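PDB 4QP0: endo-beta-mannanase from Rhizomucor miehei, which probably catalyses the random hydrolysis of (1->4)-beta-D-mannosidic linkages in mannans, galactomannans and glucomannans. Local coordinates for residues A[10-15]-A[166-171]; A[67-72]-A[122-127]; A[118-123]-A[130-135]. All coordinates share one frame; numbering follows the deposited sequence.

Contact 1: A[10-15]-A[166-171]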
loop_
_atom_site.group_PDB
_atom_site.type_symbol
_atom_site.label_atom_id
_atom_site.label_comp_id
_atom_site.label_asym_id
_atom_site.label_seq_id
_atom_site.Cartn_x
_atom_site.Cartn_y
_atom_site.Cartn_z
ATOM N N PRO A 10 -5.487 -12.271 14.770
ATOM C CA PRO A 10 -6.209 -11.560 13.708
ATOM C C PRO A 10 -6.222 -10.028 13.838
ATOM O O PRO A 10 -6.652 -9.349 12.908
ATOM C CB PRO A 10 -7.635 -12.113 13.831
ATOM C CG PRO A 10 -7.769 -12.490 15.271
ATOM C CD PRO A 10 -6.405 -12.951 15.706
ATOM N N GLN A 11 -5.755 -9.490 14.963
ATOM C CA GLN A 11 -5.829 -8.044 15.197
ATOM C C GLN A 11 -4.483 -7.334 15.091
ATOM O O GLN A 11 -3.427 -7.919 15.359
ATOM C CB GLN A 11 -6.428 -7.735 16.575
ATOM C CG GLN A 11 -7.786 -8.349 16.844
ATOM C CD GLN A 11 -8.139 -8.333 18.319
ATOM O OE1 GLN A 11 -7.394 -8.849 19.157
ATOM N NE2 GLN A 11 -9.280 -7.736 18.646
ATOM N N PHE A 12 -4.539 -6.065 14.695
ATOM C CA PHE A 12 -3.421 -5.163 14.885
ATOM C C PHE A 12 -3.449 -4.734 16.336
ATOM O O PHE A 12 -4.514 -4.690 16.952
ATOM C CB PHE A 12 -3.552 -3.929 13.999
ATOM C CG PHE A 12 -3.241 -4.183 12.557
ATOM C CD1 PHE A 12 -1.991 -4.694 12.170
ATOM C CD2 PHE A 12 -4.179 -3.892 11.577
ATOM C CE1 PHE A 12 -1.711 -4.919 10.838
ATOM C CE2 PHE A 12 -3.898 -4.113 10.245
ATOM C CZ PHE A 12 -2.662 -4.629 9.875
ATOM N N THR A 13 -2.281 -4.412 16.881
ATOM C CA THR A 13 -2.202 -4.004 18.273
ATOM C C THR A 13 -1.242 -2.832 18.459
ATOM O O THR A 13 -0.135 -2.817 17.911
ATOM C CB THR A 13 -1.909 -5.205 19.213
ATOM O OG1 THR A 13 -1.928 -4.769 20.570
ATOM C CG2 THR A 13 -0.556 -5.871 18.915
ATOM N N LEU A 14 -1.705 -1.830 19.198
ATOM C CA LEU A 14 -0.893 -0.670 19.540
ATOM C C LEU A 14 -0.870 -0.510 21.053
ATOM O O LEU A 14 -1.903 -0.227 21.674
ATOM C CB LEU A 14 -1.434 0.594 18.867
ATOM C CG LEU A 14 -0.477 1.789 18.763
ATOM C CD1 LEU A 14 0.870 1.394 18.162
ATOM C CD2 LEU A 14 -1.120 2.898 17.950
ATOM N N ASP A 15 0.319 -0.688 21.627
ATOM C CA ASP A 15 0.507 -0.809 23.074
ATOM C C ASP A 15 -0.123 -2.122 23.534
ATOM O O ASP A 15 0.209 -3.186 23.004
ATOM C CB ASP A 15 -0.061 0.400 23.839
ATOM C CG ASP A 15 0.640 1.709 23.487
ATOM O OD1 ASP A 15 1.890 1.763 23.550
ATOM O OD2 ASP A 15 -0.064 2.693 23.162
ATOM N N THR A 166 6.556 6.030 14.170
ATOM C CA THR A 166 5.582 6.729 13.328
ATOM C C THR A 166 5.198 5.913 12.091
ATOM O O THR A 166 4.075 6.022 11.587
ATOM C CB THR A 166 6.120 8.100 12.884
ATOM O OG1 THR A 166 6.689 8.787 14.010
ATOM C CG2 THR A 166 5.011 8.926 12.286
ATOM N N ILE A 167 6.139 5.106 11.608
ATOM C CA ILE A 167 5.902 4.209 10.489
ATOM C C ILE A 167 5.135 2.978 10.967
ATOM O O ILE A 167 5.564 2.290 11.904
ATOM C CB ILE A 167 7.234 3.789 9.812
ATOM C CG1 ILE A 167 7.892 4.999 9.150
ATOM C CG2 ILE A 167 7.003 2.703 8.771
ATOM C CD1 ILE A 167 9.363 4.806 8.862
ATOM N N PHE A 168 4.000 2.723 10.312
ATOM C CA PHE A 168 3.140 1.569 10.580
ATOM C C PHE A 168 3.829 0.295 10.122
ATOM O O PHE A 168 3.920 -0.677 10.877
ATOM C CB PHE A 168 1.822 1.731 9.830
ATOM C CG PHE A 168 0.780 0.699 10.164
ATOM C CD1 PHE A 168 -0.311 1.033 10.958
ATOM C CD2 PHE A 168 0.853 -0.594 9.637
ATOM C CE1 PHE A 168 -1.289 0.097 11.257
ATOM C CE2 PHE A 168 -0.124 -1.532 9.933
ATOM C CZ PHE A 168 -1.199 -1.183 10.741
ATOM N N GLY A 169 4.302 0.296 8.878
ATOM C CA GLY A 169 4.949 -0.876 8.327
ATOM C C GLY A 169 5.310 -0.664 6.882
ATOM O O GLY A 169 4.857 0.294 6.261
ATOM N N TRP A 170 6.136 -1.566 6.361
ATOM C CA TRP A 170 6.580 -1.547 4.960
ATOM C C TRP A 170 5.761 -2.411 4.042
ATOM O O TRP A 170 5.372 -3.520 4.401
ATOM C CB TRP A 170 8.027 -2.012 4.875
ATOM C CG TRP A 170 8.936 -1.236 5.778
ATOM C CD1 TRP A 170 9.560 -1.682 6.934
ATOM C CD2 TRP A 170 9.333 0.171 5.637
ATOM N NE1 TRP A 170 10.307 -0.677 7.505
ATOM C CE2 TRP A 170 10.215 0.463 6.776
ATOM C CE3 TRP A 170 9.066 1.177 4.714
ATOM C CZ2 TRP A 170 10.792 1.715 6.960
ATOM C CZ3 TRP A 170 9.658 2.434 4.903
ATOM C CH2 TRP A 170 10.499 2.697 6.000
ATOM N N GLU A 171 5.509 -1.920 2.833
ATOM C CA GLU A 171 4.920 -2.741 1.790
ATOM C C GLU A 171 5.907 -2.879 0.651
ATOM O O GLU A 171 6.478 -1.884 0.190
ATOM C CB GLU A 171 3.620 -2.131 1.280
ATOM C CG GLU A 171 2.586 -1.895 2.362
ATOM C CD GLU A 171 1.180 -1.864 1.815
ATOM O OE1 GLU A 171 0.937 -1.168 0.798
ATOM O OE2 GLU A 171 0.322 -2.553 2.405
#
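CZ of Phe168 stands over the centre of one face of the Phe12 ring, 3.7 Å above its plane, while Phe12 in turn lies at the rim of Phe168, in the plane of that ring. The planes are turned 82° against each other and the centroids are 5.0 Å apart, which makes this a nearly perpendicular T-shaped pair with Phe168 as the stem and Phe12 as the crossbar. The stem is well centred: CZ of Phe168 is 3.8 Å from Phe12 CE1 and 4.1 Å from Phe12 CD2 across the ring. CE2 of Phe168 adds a second touch on CE1 of Phe12, so the leading edge is tilted slightly to that side. The weakly positive C-H rim of one phenyl thereby meets the electron-rich face of the other.

The Phe12 side chain leaves its strand toward the partner. Phe168 reaches across by its torsion, with CG placed opposite the backbone N (chi1 -172°) and the ring carried out from the strand. No hydrogen bond joins the two segments; their backbones pair with other strands, Phe12 with Phe19 and Phe168 with Leu103. Phe252 makes a further edge-to-face contact with Phe12, and Val5 and Ile104 pack on Phe168.

Phe168 lies near the start of the parallel strand 167-171, whereas Phe12 belongs to the antiparallel N-terminal strands. The arrangement is that of a TIM barrel of glycoside hydrolase family 5 whose N-terminal hairpin packs against the bottom of the barrel, away from the C-terminal strand ends that carry the active site in this fold.

Contact 2: A[67-72]-A[122-127]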
loop_
_atom_site.group_PDB
_atom_site.type_symbol
_atom_site.label_atom_id
_atom_site.label_comp_id
_atom_site.label_asym_id
_atom_site.label_seq_id
_atom_site.Cartn_x
_atom_site.Cartn_y
_atom_site.Cartn_z
ATOM N N GLN A 67 14.692 7.648 -7.098
ATOM C CA GLN A 67 15.638 6.822 -7.858
ATOM C C GLN A 67 15.669 7.250 -9.314
ATOM O O GLN A 67 14.729 7.872 -9.811
ATOM C CB GLN A 67 15.255 5.351 -7.813
ATOM C CG GLN A 67 15.708 4.589 -6.591
ATOM C CD GLN A 67 14.967 3.272 -6.454
ATOM O OE1 GLN A 67 13.735 3.240 -6.321
ATOM N NE2 GLN A 67 15.711 2.178 -6.476
ATOM N N GLN A 68 16.748 6.881 -9.996
ATOM C CA GLN A 68 17.004 7.318 -11.360
ATOM C C GLN A 68 18.226 6.588 -11.906
ATOM O O GLN A 68 19.165 6.282 -11.169
ATOM C CB GLN A 68 17.184 8.841 -11.385
ATOM C CG GLN A 68 18.137 9.412 -12.418
ATOM C CD GLN A 68 18.314 10.911 -12.254
ATOM O OE1 GLN A 68 17.339 11.669 -12.233
ATOM N NE2 GLN A 68 19.564 11.346 -12.140
ATOM N N TRP A 69 18.191 6.290 -13.201
ATOM C CA TRP A 69 19.297 5.628 -13.859
ATOM C C TRP A 69 20.323 6.624 -14.299
ATOM O O TRP A 69 19.994 7.663 -14.875
ATOM C CB TRP A 69 18.808 4.835 -15.052
ATOM C CG TRP A 69 19.901 4.002 -15.662
ATOM C CD1 TRP A 69 20.608 4.252 -16.835
ATOM C CD2 TRP A 69 20.477 2.762 -15.126
ATOM N NE1 TRP A 69 21.543 3.270 -17.066
ATOM C CE2 TRP A 69 21.519 2.348 -16.080
ATOM C CE3 TRP A 69 20.235 1.975 -14.005
ATOM C CZ2 TRP A 69 22.269 1.195 -15.894
ATOM C CZ3 TRP A 69 21.001 0.816 -13.828
ATOM C CH2 TRP A 69 21.993 0.437 -14.750
ATOM N N ASP A 70 21.585 6.312 -14.025
ATOM C CA ASP A 70 22.695 7.144 -14.473
ATOM C C ASP A 70 23.372 6.489 -15.677
ATOM O O ASP A 70 24.088 5.490 -15.538
ATOM C CB ASP A 70 23.695 7.363 -13.335
ATOM C CG ASP A 70 24.511 8.631 -13.506
ATOM O OD1 ASP A 70 24.406 9.292 -14.565
ATOM O OD2 ASP A 70 25.261 8.965 -12.566
ATOM N N SER A 71 23.122 7.054 -16.858
ATOM C CA SER A 71 23.648 6.516 -18.117
ATOM C C SER A 71 25.169 6.639 -18.220
ATOM O O SER A 71 25.814 5.854 -18.924
ATOM C CB SER A 71 22.955 7.169 -19.323
ATOM O OG SER A 71 22.747 8.558 -19.117
ATOM N N SER A 72 25.731 7.616 -17.507
ATOM C CA SER A 72 27.181 7.823 -17.441
ATOM C C SER A 72 27.860 6.808 -16.515
ATOM O O SER A 72 28.912 6.257 -16.851
ATOM C CB SER A 72 27.505 9.251 -16.974
ATOM O OG SER A 72 26.940 10.230 -17.834
ATOM N N LYS A 122 13.589 -1.684 -17.764
ATOM C CA LYS A 122 14.057 -0.944 -18.930
ATOM C C LYS A 122 15.553 -0.671 -18.831
ATOM O O LYS A 122 16.321 -1.049 -19.725
ATOM C CB LYS A 122 13.283 0.371 -19.061
ATOM C CG LYS A 122 13.765 1.301 -20.167
ATOM C CD LYS A 122 13.027 2.634 -20.174
ATOM C CE LYS A 122 13.075 3.333 -18.819
ATOM N NZ LYS A 122 13.418 4.782 -18.919
ATOM N N ASN A 123 15.956 -0.046 -17.726
ATOM C CA ASN A 123 17.330 0.429 -17.543
ATOM C C ASN A 123 18.376 -0.655 -17.247
ATOM O O ASN A 123 19.569 -0.439 -17.471
ATOM C CB ASN A 123 17.370 1.551 -16.505
ATOM C CG ASN A 123 16.622 2.794 -16.963
ATOM O OD1 ASN A 123 15.531 3.085 -16.481
ATOM N ND2 ASN A 123 17.204 3.526 -17.906
ATOM N N PHE A 124 17.941 -1.815 -16.756
ATOM C CA PHE A 124 18.863 -2.947 -16.559
ATOM C C PHE A 124 19.023 -3.858 -17.788
ATOM O O PHE A 124 19.931 -4.692 -17.840
ATOM C CB PHE A 124 18.495 -3.755 -15.308
ATOM C CG PHE A 124 19.132 -3.239 -14.048
ATOM C CD1 PHE A 124 20.478 -3.488 -13.779
ATOM C CD2 PHE A 124 18.393 -2.497 -13.130
ATOM C CE1 PHE A 124 21.073 -3.006 -12.621
ATOM C CE2 PHE A 124 18.977 -2.016 -11.970
ATOM C CZ PHE A 124 20.319 -2.267 -11.715
ATOM N N GLY A 125 18.143 -3.685 -18.774
ATOM C CA GLY A 125 18.224 -4.425 -20.030
ATOM C C GLY A 125 17.198 -5.536 -20.172
ATOM O O GLY A 125 17.233 -6.292 -21.139
ATOM N N GLY A 126 16.287 -5.640 -19.209
ATOM C CA GLY A 126 15.237 -6.660 -19.258
ATOM C C GLY A 126 14.173 -6.315 -20.280
ATOM O O GLY A 126 14.032 -5.151 -20.672
ATOM N N THR A 127 13.427 -7.327 -20.719
ATOM C CA THR A 127 12.360 -7.134 -21.712
ATOM C C THR A 127 10.976 -7.526 -21.177
ATOM O O THR A 127 9.949 -7.115 -21.723
ATOM C CB THR A 127 12.657 -7.876 -23.042
ATOM O OG1 THR A 127 13.376 -9.089 -22.776
ATOM C CG2 THR A 127 13.489 -6.996 -23.980
#
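Trp69 contributes the largest surface to this contact, laying its indole against the last turn of helix 116-124, where Asn123 and Phe124 receive it in two different ways. Asn123 covers a face. Its CB sits 3.9 Å from the centroid of the Trp69 five-membered ring, over the face, a CH-pi contact, and its backbone O lies over the benzene end of the same indole, 3.5 Å from Trp69 CZ2. The side-chain amide runs almost parallel to the indole, the planes only 17° apart, and passes back beyond it, so that Asn123 CG approaches Trp69 CB to 3.5 Å.

Phe124 is met by an edge instead. CZ3 of Trp69 points at the Phe124 face, 3.8 Å from Phe124 CZ and displaced from the ring centre. The six-membered ring of Trp69 and the Phe124 ring have centroids 5.0 Å apart and planes at 68°, an edge-to-face pair. Trp69 can serve both partners because its CG is set opposite the backbone N (chi1 -173°), which extends the indole from the strand over the helix end. Just beyond, Gly125 leaves the helical conformation with positive phi in a Schellman motif, with a weak bond from its N to Lys122 O.

The backbone N of Trp69 is also hydrogen-bonded to Tyr119 OH, one helical turn before Asn123. Trp69 touches Met76 of the paired strand 75-78, while Phe124 leans on Met138 and Ser141 of helix 136-151; the two-stranded hairpin is thereby fastened, near the surface, to the end of helix 116-124 and through it to the next helix.

Contact 3: A[118-123]-A[130-135]. With SO4 (sulfate ion), chain B.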
loop_
_atom_site.group_PDB
_atom_site.type_symbol
_atom_site.label_atom_id
_atom_site.label_comp_id
_atom_site.label_asym_id
_atom_site.label_seq_id
_atom_site.Cartn_x
_atom_site.Cartn_y
_atom_site.Cartn_z
ATOM N N ASP A 118 8.859 -1.260 -13.874
ATOM C CA ASP A 118 9.233 -1.186 -15.290
ATOM C C ASP A 118 10.478 -0.310 -15.532
ATOM O O ASP A 118 11.225 -0.531 -16.493
ATOM C CB ASP A 118 8.037 -0.718 -16.150
ATOM C CG ASP A 118 7.002 -1.835 -16.413
ATOM O OD1 ASP A 118 7.218 -2.998 -15.991
ATOM O OD2 ASP A 118 5.967 -1.543 -17.056
ATOM N N TYR A 119 10.697 0.666 -14.650
ATOM C CA TYR A 119 11.882 1.524 -14.715
ATOM C C TYR A 119 13.160 0.708 -14.507
ATOM O O TYR A 119 14.156 0.902 -15.212
ATOM C CB TYR A 119 11.794 2.644 -13.677
ATOM C CG TYR A 119 12.774 3.779 -13.909
ATOM C CD1 TYR A 119 12.360 4.975 -14.504
ATOM C CD2 TYR A 119 14.114 3.660 -13.533
ATOM C CE1 TYR A 119 13.256 6.014 -14.716
ATOM C CE2 TYR A 119 15.012 4.695 -13.744
ATOM C CZ TYR A 119 14.580 5.865 -14.331
ATOM O OH TYR A 119 15.475 6.883 -14.534
ATOM N N TYR A 120 13.119 -0.197 -13.529
ATOM C CA TYR A 120 14.202 -1.129 -13.265
ATOM C C TYR A 120 14.467 -2.000 -14.495
ATOM O O TYR A 120 15.609 -2.153 -14.923
ATOM C CB TYR A 120 13.844 -2.051 -12.099
ATOM C CG TYR A 120 13.808 -1.441 -10.713
ATOM C CD1 TYR A 120 14.897 -1.572 -9.844
ATOM C CD2 TYR A 120 12.661 -0.787 -10.242
ATOM C CE1 TYR A 120 14.857 -1.046 -8.561
ATOM C CE2 TYR A 120 12.609 -0.262 -8.960
ATOM C CZ TYR A 120 13.704 -0.391 -8.122
ATOM O OH TYR A 120 13.650 0.130 -6.850
ATOM N N VAL A 121 13.395 -2.558 -15.054
ATOM C CA VAL A 121 13.483 -3.512 -16.158
ATOM C C VAL A 121 14.061 -2.883 -17.430
ATOM O O VAL A 121 14.915 -3.484 -18.089
ATOM C CB VAL A 121 12.116 -4.179 -16.443
ATOM C CG1 VAL A 121 12.248 -5.248 -17.520
ATOM C CG2 VAL A 121 11.552 -4.796 -15.172
ATOM N N LYS A 122 13.589 -1.684 -17.764
ATOM C CA LYS A 122 14.057 -0.944 -18.930
ATOM C C LYS A 122 15.553 -0.671 -18.831
ATOM O O LYS A 122 16.321 -1.049 -19.725
ATOM C CB LYS A 122 13.283 0.371 -19.061
ATOM C CG LYS A 122 13.765 1.301 -20.167
ATOM C CD LYS A 122 13.027 2.634 -20.174
ATOM C CE LYS A 122 13.075 3.333 -18.819
ATOM N NZ LYS A 122 13.418 4.782 -18.919
ATOM N N ASN A 123 15.956 -0.046 -17.726
ATOM C CA ASN A 123 17.330 0.429 -17.543
ATOM C C ASN A 123 18.376 -0.655 -17.247
ATOM O O ASN A 123 19.569 -0.439 -17.471
ATOM C CB ASN A 123 17.370 1.551 -16.505
ATOM C CG ASN A 123 16.622 2.794 -16.963
ATOM O OD1 ASN A 123 15.531 3.085 -16.481
ATOM N ND2 ASN A 123 17.204 3.526 -17.906
ATOM N N ASP A 130 8.021 -9.326 -15.488
ATOM C CA ASP A 130 8.349 -10.260 -14.424
ATOM C C ASP A 130 9.842 -10.602 -14.341
ATOM O O ASP A 130 10.231 -11.450 -13.531
ATOM C CB ASP A 130 7.528 -11.538 -14.587
ATOM C CG ASP A 130 7.897 -12.306 -15.844
ATOM O OD1 ASP A 130 8.462 -13.418 -15.717
ATOM O OD2 ASP A 130 7.638 -11.788 -16.954
ATOM N N ASP A 131 10.668 -9.961 -15.172
ATOM C CA ASP A 131 12.129 -10.039 -15.018
ATOM C C ASP A 131 12.515 -9.543 -13.630
ATOM O O ASP A 131 13.461 -10.054 -13.014
ATOM C CB ASP A 131 12.862 -9.197 -16.071
ATOM C CG ASP A 131 13.072 -9.934 -17.388
ATOM O OD1 ASP A 131 13.099 -11.182 -17.388
ATOM O OD2 ASP A 131 13.236 -9.253 -18.423
ATOM N N PHE A 132 11.756 -8.554 -13.146
ATOM C CA PHE A 132 11.940 -7.967 -11.819
ATOM C C PHE A 132 11.809 -8.989 -10.685
ATOM O O PHE A 132 12.389 -8.809 -9.610
ATOM C CB PHE A 132 10.945 -6.818 -11.614
ATOM C CG PHE A 132 11.242 -5.962 -10.419
ATOM C CD1 PHE A 132 12.385 -5.174 -10.378
ATOM C CD2 PHE A 132 10.378 -5.937 -9.338
ATOM C CE1 PHE A 132 12.664 -4.385 -9.276
ATOM C CE2 PHE A 132 10.646 -5.141 -8.234
ATOM C CZ PHE A 132 11.794 -4.371 -8.200
ATOM N N TYR A 133 11.064 -10.063 -10.943
ATOM C CA TYR A 133 10.814 -11.111 -9.954
ATOM C C TYR A 133 11.898 -12.187 -9.897
ATOM O O TYR A 133 11.976 -12.931 -8.916
ATOM C CB TYR A 133 9.445 -11.761 -10.194
ATOM C CG TYR A 133 8.276 -10.788 -10.173
ATOM C CD1 TYR A 133 8.284 -9.666 -9.344
ATOM C CD2 TYR A 133 7.153 -11.002 -10.965
ATOM C CE1 TYR A 133 7.218 -8.782 -9.321
ATOM C CE2 TYR A 133 6.084 -10.122 -10.948
ATOM C CZ TYR A 133 6.122 -9.015 -10.124
ATOM O OH TYR A 133 5.058 -8.137 -10.094
ATOM N N THR A 134 12.737 -12.261 -10.933
ATOM C CA THR A 134 13.780 -13.303 -11.015
ATOM C C THR A 134 15.222 -12.781 -11.120
ATOM O O THR A 134 16.135 -13.319 -10.481
ATOM C CB THR A 134 13.505 -14.316 -12.152
ATOM O OG1 THR A 134 12.976 -13.637 -13.301
ATOM C CG2 THR A 134 12.517 -15.368 -11.690
ATOM N N ASN A 135 15.407 -11.737 -11.926
ATOM C CA ASN A 135 16.718 -11.177 -12.250
ATOM C C ASN A 135 17.518 -10.755 -11.021
ATOM O O ASN A 135 17.129 -9.818 -10.328
ATOM C CB ASN A 135 16.531 -9.984 -13.194
ATOM C CG ASN A 135 17.822 -9.551 -13.855
ATOM O OD1 ASN A 135 18.355 -10.246 -14.721
ATOM N ND2 ASN A 135 18.324 -8.389 -13.460
HETATM S S SO4 B . 14.252 9.154 -17.021
HETATM O O1 SO4 B . 14.782 7.869 -17.524
HETATM O O2 SO4 B . 14.657 10.258 -17.923
HETATM O O3 SO4 B . 12.770 9.094 -16.964
HETATM O O4 SO4 B . 14.802 9.390 -15.659
#
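Phe132 presses CE1 onto one face of the Tyr120 ring, off centre and nearest to CG of Tyr120 at 3.5 Å. The planes meet at 52° with centroids 4.8 Å apart, a strongly tilted edge-to-face pair. Phe132 CG stands opposite its backbone N (chi1 -167°), which carries the ring to Tyr120. Beside it, CG2 of Val121 packs on CB of Phe132 at 4.1 Å, while Val121 CG1 lies 4.2 Å from Asp131 OD2.

The loop is shaped by its own polar atoms. Asp131 O accepts from both Thr134 N and Asn135 N, turning the chain into the next helix, for which Asn135 is the N-cap residue. Asp131 OD2 takes a hydrogen bond from Tyr128 N and a weak one from Thr127 N. Tyr120 is held at its far end by Gln67 NE2, bonded to its OH.

On another side of the helix, Tyr119 OH donates to sulfate O4 at 2.8 Å; the ion, probably from the crystallisation liquor, is also bonded to Ser61 OG, and Lys122 NZ makes only a long, weak ion pair with it. Phe142, Ser141 and Met138 of helix 136-151 pack around the contact, and loop side chains pack on both connected helices.

In the fold
Contact 1 is a buried contact at the N-terminal end of the barrel strands, and it lies on the other side of the chain's centre from contacts 2 and 3, about 34 and 30 Å away between centres. Those two are neighbours, 10 Å apart, sharing Lys122 and Asn123 on helix 116-124: contact 2 is a surface contact on the hairpin side, contact 3 a buried one on the loop side. Each contains an edge-to-face aromatic pair and none has a hydrogen bond across its segments. Contact 1 relies on that pair alone, whereas contact 2 adds a CH-pi contact and a backbone oxygen over an indole, and contact 3 adds aliphatic packing and a loop knitted by polar bonds.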